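Local structure of fructosyl amine:oxygen oxidoreductase (4WCT) at residues I441-F444 / Q445-G448; D338-H341 / D342-P345; S120-T123 / P124-D128. The protein oxidises fructosyl amines (Amadori products) with molecular oxygen by means of a bound FAD, and so acts as a deglycating enzyme. All blocks are in the same frame, centred on the assembly; numbering follows the deposited sequence.

Contact 1 (I441-F444 / Q445-G448); sequences IMDF and QQVG
With chi1 at -178°, Asp443 swings its carboxylate away from its own amide, and OD2 comes to accept from Gln445 N at 3.1 Å. This bond closes an Asx turn, nested in a type I beta turn whose backbone bond runs from Gln446 N to Asp443 O (2.9 Å). A second turn overlaps the first, Val447 N donating to Phe444 O at 3.0 Å, so the chain leaves strand 442-443 through a tight 3-10-like bend. The Asx bond is nearly straight (163°), yet the amide approaches from above the carboxylate, 71° out of its plane. OD2 also accepts from Phe308 N of strand 295-310; two amides thus grip one oxygen and fasten the turn to the sheet. Gln445, bent beyond CG, lays CB and CG against OD2 and sends NE2 to Asn307. The Phe444 side chain leaves the bend, its ring stacked on Tyr305 and edge-to-face with Phe323, while Val447 CG2 runs alongside, 4.2 Å from CD1 of Phe444. Gln446, extended beyond CG, reaches back toward the strand, where one water donates to Gln446 OE1 at 2.7 Å and accepts from Asp443 N at 2.9 Å.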
ATOM      1  N   ILE A 441      -9.812   7.535  14.012  1.00 11.78           N
ATOM      2  CA  ILE A 441      -9.912   6.147  13.579  1.00 10.09           C
ATOM      3  C   ILE A 441     -11.324   5.642  13.785  1.00 11.43           C
ATOM      4  O   ILE A 441     -11.937   5.874  14.850  1.00 11.24           O
ATOM      5  CB  ILE A 441      -8.939   5.240  14.351  1.00 10.14           C
ATOM      6  CG1 ILE A 441      -7.488   5.589  13.997  1.00 11.68           C
ATOM      7  CG2 ILE A 441      -9.250   3.784  14.056  1.00  9.83           C
ATOM      8  CD1 ILE A 441      -7.078   5.169  12.588  1.00 12.66           C
ATOM      9  N   MET A 442     -11.882   5.016  12.750  1.00  8.86           N
ATOM     10  CA  MET A 442     -13.245   4.518  12.801  1.00 10.65           C
ATOM     11  C   MET A 442     -13.233   2.986  12.876  0.82  9.76           C
ATOM     12  O   MET A 442     -12.176   2.374  12.745  0.96 10.83           O
ATOM     13  CB  MET A 442     -14.039   5.048  11.590  1.00 13.74           C
ATOM     14  CG  MET A 442     -14.208   6.562  11.666  1.00 16.42           C
ATOM     15  SD  MET A 442     -15.187   7.183  13.099  1.00 24.80           S
ATOM     16  CE  MET A 442     -16.855   6.988  12.485  1.00 32.77           C
ATOM     17  N   ASP A 443     -14.348   2.415  13.315  1.00 11.86           N
ATOM     18  CA  ASP A 443     -14.404   0.998  13.662  1.00 11.09           C
ATOM     19  C   ASP A 443     -15.535   0.374  12.852  1.00 11.90           C
ATOM     20  O   ASP A 443     -16.667   0.812  12.965  1.00 11.77           O
ATOM     21  CB  ASP A 443     -14.667   0.852  15.168  1.00 13.70           C
ATOM     22  CG  ASP A 443     -14.697  -0.609  15.646  1.00 15.17           C
ATOM     23  OD1 ASP A 443     -14.930  -0.795  16.859  1.00 13.07           O
ATOM     24  OD2 ASP A 443     -14.405  -1.560  14.873  1.00 11.70           O
ATOM     25  N   PHE A 444     -15.238  -0.635  12.030  1.00 10.25           N
ATOM     26  CA  PHE A 444     -16.263  -1.315  11.231  1.00  9.72           C
ATOM     27  C   PHE A 444     -17.336  -1.986  12.087  1.00 10.75           C
ATOM     28  O   PHE A 444     -18.467  -2.203  11.636  1.00 12.01           O
ATOM     29  CB  PHE A 444     -15.622  -2.358  10.299  1.00 10.76           C
ATOM     30  CG  PHE A 444     -14.975  -1.769   9.062  1.00  9.34           C
ATOM     31  CD1 PHE A 444     -15.680  -0.945   8.215  1.00 11.26           C
ATOM     32  CD2 PHE A 444     -13.682  -2.108   8.715  1.00  9.81           C
ATOM     33  CE1 PHE A 444     -15.118  -0.497   7.042  1.00 11.48           C
ATOM     34  CE2 PHE A 444     -13.112  -1.659   7.550  1.00 10.72           C
ATOM     35  CZ  PHE A 444     -13.813  -0.815   6.733  1.00 10.13           C
ATOM     36  N   GLN A 445     -17.002  -2.292  13.328  1.00 10.37           N
ATOM     37  CA  GLN A 445     -17.986  -2.892  14.237  1.00 12.01           C
ATOM     38  C   GLN A 445     -19.096  -1.897  14.569  1.00 16.99           C
ATOM     39  O   GLN A 445     -20.128  -2.305  15.093  1.00 17.23           O
ATOM     40  CB  GLN A 445     -17.320  -3.382  15.510  1.00 13.60           C
ATOM     41  CG  GLN A 445     -16.395  -4.573  15.289  1.00 14.52           C
ATOM     42  CD  GLN A 445     -17.142  -5.843  14.935  1.00 16.48           C
ATOM     43  OE1 GLN A 445     -18.068  -6.249  15.652  1.00 19.01           O
ATOM     44  NE2 GLN A 445     -16.855  -6.394  13.757  1.00 14.99           N
ATOM     45  N   GLN A 446     -18.860  -0.610  14.309  1.00 15.47           N
ATOM     46  CA  GLN A 446     -19.880   0.426  14.510  1.00 15.03           C
ATOM     47  C   GLN A 446     -20.535   0.879  13.215  1.00 17.73           C
ATOM     48  O   GLN A 446     -21.333   1.818  13.216  1.00 16.76           O
ATOM     49  CB  GLN A 446     -19.259   1.616  15.236  1.00 16.75           C
ATOM     50  CG  GLN A 446     -18.762   1.257  16.626  1.00 21.55           C
ATOM     51  CD  GLN A 446     -18.075   2.407  17.348  1.00 28.69           C
ATOM     52  OE1 GLN A 446     -17.329   3.184  16.754  1.00 30.29           O
ATOM     53  NE2 GLN A 446     -18.277   2.474  18.660  1.00 36.78           N
ATOM     54  N   VAL A 447     -20.291   0.148  12.128  1.00 13.65           N
ATOM     55  CA  VAL A 447     -20.923   0.441  10.839  1.00 13.83           C
ATOM     56  C   VAL A 447     -22.073  -0.522  10.682  1.00 14.82           C
ATOM     57  O   VAL A 447     -21.888  -1.714  10.707  1.00 16.66           O
ATOM     58  CB  VAL A 447     -19.932   0.343   9.640  1.00 13.74           C
ATOM     59  CG1 VAL A 447     -20.633   0.646   8.330  1.00 14.00           C
ATOM     60  CG2 VAL A 447     -18.769   1.314   9.827  1.00 14.64           C
ATOM     61  N   GLY A 448     -23.283   0.019  10.518  1.00 18.93           N
ATOM     62  CA  GLY A 448     -24.466  -0.821  10.398  1.00 22.52           C
ATOM     63  C   GLY A 448     -24.413  -1.723   9.184  1.00 21.04           C
ATOM     64  O   GLY A 448     -23.911  -1.334   8.134  1.00 16.73           O
TER
HETATM   65  O   HOH W   1     -16.301   4.187  14.512  1.00 21.74           O

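Contact 2 (D338-H341 / D342-P345)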
ATOM      1  N   ASP A 338     -18.128  14.518  -2.041  1.00  8.48           N
ATOM      2  CA  ASP A 338     -17.685  15.829  -1.576  1.00 10.98           C
ATOM      3  C   ASP A 338     -16.367  16.277  -2.255  1.00  9.74           C
ATOM      4  O   ASP A 338     -16.271  17.399  -2.753  1.00 10.36           O
ATOM      5  CB  ASP A 338     -17.488  15.798  -0.063  1.00 12.43           C
ATOM      6  CG  ASP A 338     -16.906  17.099   0.480  1.00 19.99           C
ATOM      7  OD1 ASP A 338     -17.644  18.096   0.521  1.00 25.71           O
ATOM      8  OD2 ASP A 338     -15.688  17.162   0.786  1.00 22.61           O
ATOM      9  N   PHE A 339     -15.404  15.357  -2.371  1.00  8.56           N
ATOM     10  CA  PHE A 339     -14.173  15.628  -3.108  1.00  8.57           C
ATOM     11  C   PHE A 339     -14.500  15.987  -4.554  1.00  8.75           C
ATOM     12  O   PHE A 339     -13.961  16.957  -5.103  1.00  8.57           O
ATOM     13  CB  PHE A 339     -13.246  14.410  -3.071  1.00  9.31           C
ATOM     14  CG  PHE A 339     -12.050  14.514  -3.970  1.00  8.37           C
ATOM     15  CD1 PHE A 339     -10.853  15.060  -3.528  1.00  7.53           C
ATOM     16  CD2 PHE A 339     -12.100  14.002  -5.243  1.00  9.83           C
ATOM     17  CE1 PHE A 339      -9.747  15.146  -4.358  1.00  7.63           C
ATOM     18  CE2 PHE A 339     -11.027  14.134  -6.101  1.00 10.18           C
ATOM     19  CZ  PHE A 339      -9.831  14.718  -5.652  1.00  8.91           C
ATOM     20  N   LEU A 340     -15.358  15.188  -5.183  1.00  8.71           N
ATOM     21  CA  LEU A 340     -15.765  15.462  -6.575  1.00  8.53           C
ATOM     22  C   LEU A 340     -16.473  16.810  -6.692  1.00  8.86           C
ATOM     23  O   LEU A 340     -16.285  17.507  -7.697  1.00  8.85           O
ATOM     24  CB  LEU A 340     -16.662  14.366  -7.113  1.00  8.75           C
ATOM     25  CG  LEU A 340     -15.965  13.019  -7.344  1.00  9.52           C
ATOM     26  CD1 LEU A 340     -17.045  12.025  -7.688  1.00 11.59           C
ATOM     27  CD2 LEU A 340     -14.927  13.146  -8.448  1.00 10.26           C
ATOM     28  N   HIS A 341     -17.315  17.191  -5.721  1.00  8.27           N
ATOM     29  CA  HIS A 341     -17.979  18.478  -5.834  1.00 11.51           C
ATOM     30  C   HIS A 341     -17.012  19.645  -5.915  1.00 10.11           C
ATOM     31  O   HIS A 341     -17.213  20.579  -6.702  1.00 10.36           O
ATOM     32  CB  HIS A 341     -18.996  18.746  -4.711  1.00 16.27           C
ATOM     33  CG  HIS A 341     -20.004  19.783  -5.101  1.00 28.37           C
ATOM     34  ND1 HIS A 341     -19.763  21.131  -4.939  1.00 28.03           N
ATOM     35  CD2 HIS A 341     -21.080  19.693  -5.925  1.00 37.84           C
ATOM     36  CE1 HIS A 341     -20.663  21.827  -5.611  1.00 24.84           C
ATOM     37  NE2 HIS A 341     -21.483  20.980  -6.207  1.00 35.10           N
ATOM     38  N   ASP A 342     -15.916  19.565  -5.178  1.00  8.39           N
ATOM     39  CA  ASP A 342     -14.945  20.632  -5.157  1.00  8.40           C
ATOM     40  C   ASP A 342     -14.144  20.719  -6.465  1.00  9.48           C
ATOM     41  O   ASP A 342     -13.628  21.777  -6.779  1.00  9.11           O
ATOM     42  CB  ASP A 342     -13.992  20.438  -3.990  1.00  9.66           C
ATOM     43  CG  ASP A 342     -14.525  20.984  -2.672  1.00 11.37           C
ATOM     44  OD1 ASP A 342     -15.751  21.248  -2.548  1.00 12.92           O
ATOM     45  OD2 ASP A 342     -13.714  20.996  -1.720  1.00 11.51           O
ATOM     46  N   THR A 343     -13.953  19.574  -7.134  1.00  8.09           N
ATOM     47  CA  THR A 343     -12.944  19.400  -8.192  1.00  8.81           C
ATOM     48  C   THR A 343     -13.560  19.195  -9.575  1.00  9.01           C
ATOM     49  O   THR A 343     -13.126  19.814 -10.598  1.00  7.93           O
ATOM     50  CB  THR A 343     -12.032  18.214  -7.847  1.00  8.42           C
ATOM     51  OG1 THR A 343     -12.818  17.021  -7.695  1.00  8.53           O
ATOM     52  CG2 THR A 343     -11.261  18.473  -6.555  1.00  9.74           C
ATOM     53  N   MET A 344     -14.504  18.268  -9.614  1.00  7.85           N
ATOM     54  CA  MET A 344     -15.160  17.774 -10.822  1.00  7.86           C
ATOM     55  C   MET A 344     -16.674  17.633 -10.572  1.00  7.72           C
ATOM     56  O   MET A 344     -17.226  16.540 -10.643  1.00  8.05           O
ATOM     57  CB  MET A 344     -14.557  16.416 -11.229  1.00  8.67           C
ATOM     58  CG  MET A 344     -13.102  16.559 -11.628  1.00  8.30           C
ATOM     59  SD  MET A 344     -12.351  15.068 -12.318  1.00 10.17           S
ATOM     60  CE  MET A 344     -12.400  13.986 -10.888  1.00 11.12           C
ATOM     61  N   PRO A 345     -17.364  18.747 -10.334  1.00  8.39           N
ATOM     62  CA  PRO A 345     -18.770  18.654  -9.914  1.00  9.45           C
ATOM     63  C   PRO A 345     -19.686  18.053 -10.970  1.00  9.96           C
ATOM     64  O   PRO A 345     -20.741  17.501 -10.629  1.00  9.74           O
ATOM     65  CB  PRO A 345     -19.160  20.119  -9.622  1.00  9.89           C
ATOM     66  CG  PRO A 345     -18.074  20.947 -10.216  1.00  8.91           C
ATOM     67  CD  PRO A 345     -16.824  20.109 -10.121  1.00  8.86           C
TER
HETATM   68  O   HOH W   2     -17.788  19.899  -1.306  1.00 21.39           O
HETATM   69  O   HOH W   3     -17.966  22.402  -3.696  1.00 31.04           O
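Asp338 meets the following turn through its backbone, its O accepting from Asp342 N at 3.3 Å, and through solvent at its carboxylate. A water lies 2.6 Å from Asp338 OD1 and 2.7 Å from Asp342 OD1, bridging two carboxylates whose like charges it probably helps to screen. The other oxygens are held by neighbouring loops: Asp338 OD2 forms a salt bridge with Lys283, and Asp342 OD2 accepts from Trp167 NE1. Phe339 follows, turned to the interior among Leu278, Phe286 and Ile298. Its carbonyl O is gripped by the hydroxyl of Thr343, OG1 donating at 2.8 Å from above the carbonyl plane. Chi1 of Thr343 (58°) places OG1 between its own backbone N and carbonyl carbon, folded back over the preceding turn, and leaves CG2 to make a CH-pi contact over one face of the Phe339 ring, 15° off the ring normal. This is the C-terminal end of helix 330-343, which lies against strands 277-280, 284-287 and 295-310. Leu340 O accepts both the i+4 amide, Met344 N at 2.7 Å, and the i+3 amide, Thr343 N at 3.2 Å, a mixed alpha and 3-10 pattern; the latter approaches well above the carbonyl plane. Met344 is the first residue to leave helical geometry, and Pro345, with no N-H to offer, cannot continue the series. On the buried side of the helix, Leu340 CD2 touches the methyl CE of Met344 at 3.6 Å, made possible by the bend of the methionine at chi3. His341, on the exposed side, crosses Pro345 at about a right angle, with Pro345 CB over one face of the imidazole and 4.2 Å from His341 CD2. At the ring edge, in plane, a second water sits beside ND1 and donates to Asp342 OD1.

Contact 3 (S120-T123 / P124-D128); sequences SGHT and PALID
A helix N-cap joins these two segments, at the point where strand 117-121 runs through a short loop into helix 124-135. Thr123 is the capping residue. With chi1 at 72°, it turns OG1 toward the first helical turn, where OG1 accepts from Leu126 N at 3.1 Å along a fairly straight path (164°). Thr123 O in turn receives Ile127 N at 2.9 Å, nearly in line with the C=O bond, as the first regular bond of the helix. Pro124 occupies the position just after the cap, where its missing N-H costs no helical bond. Leu126 packs its CB, CG and CD1 against the cap oxygen: CG lies 3.3 Å from Thr123 OG1, and CD1 reaches 3.7 Å from His122 CE1, the leucine lying alongside the imidazole and pointing the same way. His122 ND1 is hydrogen-bonded to Asn280 ND2; the backbone N of His122 is buried with no partner in the model. On the strand side, Leu126 CB packs 4.1 Å from Gly121 CA, and Ile127 CG1 approaches Gly121 O at 3.5 Å. Ile127 also touches Lys168 and Trp170 of the neighbouring strand. Such a threonine-proline start, with the side-chain oxygen capping an amide three residues on, is a classic N-cap.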
ATOM      1  N   SER A 120      -2.418  19.104  -1.726  1.00  7.90           N
ATOM      2  CA  SER A 120      -3.218  20.290  -1.430  1.00  7.47           C
ATOM      3  C   SER A 120      -4.015  20.122  -0.124  1.00  8.24           C
ATOM      4  O   SER A 120      -4.205  18.998   0.378  1.00  8.93           O
ATOM      5  CB  SER A 120      -4.170  20.576  -2.584  1.00  8.54           C
ATOM      6  OG  SER A 120      -5.062  19.470  -2.782  1.00 10.06           O
ATOM      7  N   GLY A 121      -4.527  21.238   0.370  1.00  8.25           N
ATOM      8  CA  GLY A 121      -5.481  21.248   1.478  1.00  8.78           C
ATOM      9  C   GLY A 121      -6.364  22.460   1.368  1.00 11.10           C
ATOM     10  O   GLY A 121      -6.100  23.334   0.531  1.00 10.75           O
ATOM     11  N   HIS A 122      -7.425  22.533   2.174  1.00 10.87           N
ATOM     12  CA  HIS A 122      -8.439  23.579   1.995  1.00 11.98           C
ATOM     13  C   HIS A 122      -8.679  24.442   3.253  1.00 11.33           C
ATOM     14  O   HIS A 122      -9.632  25.196   3.292  1.00 13.57           O
ATOM     15  CB  HIS A 122      -9.757  22.996   1.456  1.00 11.36           C
ATOM     16  CG  HIS A 122     -10.375  21.994   2.372  1.00 11.33           C
ATOM     17  ND1 HIS A 122      -9.843  20.739   2.535  1.00 10.71           N
ATOM     18  CD2 HIS A 122     -11.333  22.123   3.328  1.00 11.00           C
ATOM     19  CE1 HIS A 122     -10.420  20.143   3.560  1.00 11.94           C
ATOM     20  NE2 HIS A 122     -11.382  20.930   4.008  1.00 13.33           N
ATOM     21  N   THR A 123      -7.843  24.281   4.254  1.00 12.74           N
ATOM     22  CA  THR A 123      -7.792  25.178   5.402  1.00 14.29           C
ATOM     23  C   THR A 123      -6.368  25.663   5.576  1.00 15.22           C
ATOM     24  O   THR A 123      -5.411  24.989   5.221  1.00 14.95           O
ATOM     25  CB  THR A 123      -8.242  24.496   6.713  1.00 14.56           C
ATOM     26  OG1 THR A 123      -7.243  23.569   7.166  1.00 14.65           O
ATOM     27  CG2 THR A 123      -9.578  23.821   6.562  1.00 16.40           C
ATOM     28  N   PRO A 124      -6.199  26.805   6.246  1.00 19.81           N
ATOM     29  CA  PRO A 124      -4.841  27.270   6.483  1.00 18.32           C
ATOM     30  C   PRO A 124      -3.989  26.280   7.261  1.00 19.72           C
ATOM     31  O   PRO A 124      -2.809  26.121   6.945  1.00 15.98           O
ATOM     32  CB  PRO A 124      -5.054  28.581   7.275  1.00 22.85           C
ATOM     33  CG  PRO A 124      -6.402  29.059   6.837  1.00 24.36           C
ATOM     34  CD  PRO A 124      -7.219  27.833   6.526  1.00 23.43           C
ATOM     35  N   ALA A 125      -4.572  25.596   8.245  1.00 17.41           N
ATOM     36  CA  ALA A 125      -3.816  24.628   9.008  1.00 16.41           C
ATOM     37  C   ALA A 125      -3.332  23.469   8.141  1.00 16.88           C
ATOM     38  O   ALA A 125      -2.221  22.986   8.329  1.00 16.04           O
ATOM     39  CB  ALA A 125      -4.635  24.103  10.174  1.00 20.51           C
ATOM     40  N   LEU A 126      -4.198  22.949   7.258  1.00 14.98           N
ATOM     41  CA  LEU A 126      -3.786  21.844   6.410  1.00 12.22           C
ATOM     42  C   LEU A 126      -2.687  22.323   5.460  1.00 10.56           C
ATOM     43  O   LEU A 126      -1.730  21.599   5.177  1.00 13.57           O
ATOM     44  CB  LEU A 126      -4.987  21.329   5.595  1.00 13.22           C
ATOM     45  CG  LEU A 126      -6.057  20.565   6.385  1.00 12.71           C
ATOM     46  CD1 LEU A 126      -7.337  20.396   5.584  1.00 15.57           C
ATOM     47  CD2 LEU A 126      -5.540  19.228   6.891  1.00 13.94           C
ATOM     48  N   ILE A 127      -2.915  23.485   4.858  1.00 10.86           N
ATOM     49  CA  ILE A 127      -1.948  24.077   3.903  1.00 12.57           C
ATOM     50  C   ILE A 127      -0.579  24.325   4.556  1.00 13.15           C
ATOM     51  O   ILE A 127       0.430  23.967   3.986  1.00 14.23           O
ATOM     52  CB  ILE A 127      -2.509  25.368   3.278  1.00 12.73           C
ATOM     53  CG1 ILE A 127      -3.734  25.026   2.444  1.00 15.44           C
ATOM     54  CG2 ILE A 127      -1.511  26.040   2.333  1.00 13.64           C
ATOM     55  CD1 ILE A 127      -4.660  26.201   2.264  1.00 16.12           C
ATOM     56  N   ASP A 128      -0.564  24.771   5.811  1.00 14.74           N
ATOM     57  CA  ASP A 128       0.675  24.991   6.602  0.50 17.31           C
ATOM     58  C   ASP A 128       1.400  23.681   6.883  1.00 16.15           C
ATOM     59  O   ASP A 128       2.612  23.588   6.840  1.00 16.98           O
ATOM     60  CB  ASP A 128       0.319  25.603   7.965  0.50 20.48           C
ATOM     61  CG  ASP A 128       0.133  27.112   7.913  0.50 26.55           C
ATOM     62  OD1 ASP A 128      -0.080  27.659   6.813  0.50 31.15           O
ATOM     63  OD2 ASP A 128       0.115  27.740   8.997  0.50 34.41           O
TER

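Along the chain the order is contact 3, contact 2, contact 1. Contacts 2 and 3 are neighbours, their centres about 17 Å apart and their nearest atoms about 5 Å apart. Contact 1 stands about 25 Å from contact 2 and about 27 Å from contact 3, centre to centre. The large mixed sheet ties them together: strands 117-121 and 442-443 belong to it, and helix 330-343 packs on its strands 277-280, 284-287 and 295-310. Strand 442-443, near the end of the chain, thus returns to the sheet that strand 117-121 joins much earlier. One sheet of sequence-distant strands carries all three, while the Phe444 and Phe339 side chains, about 10 Å and 13 Å from the FAD, do not touch it.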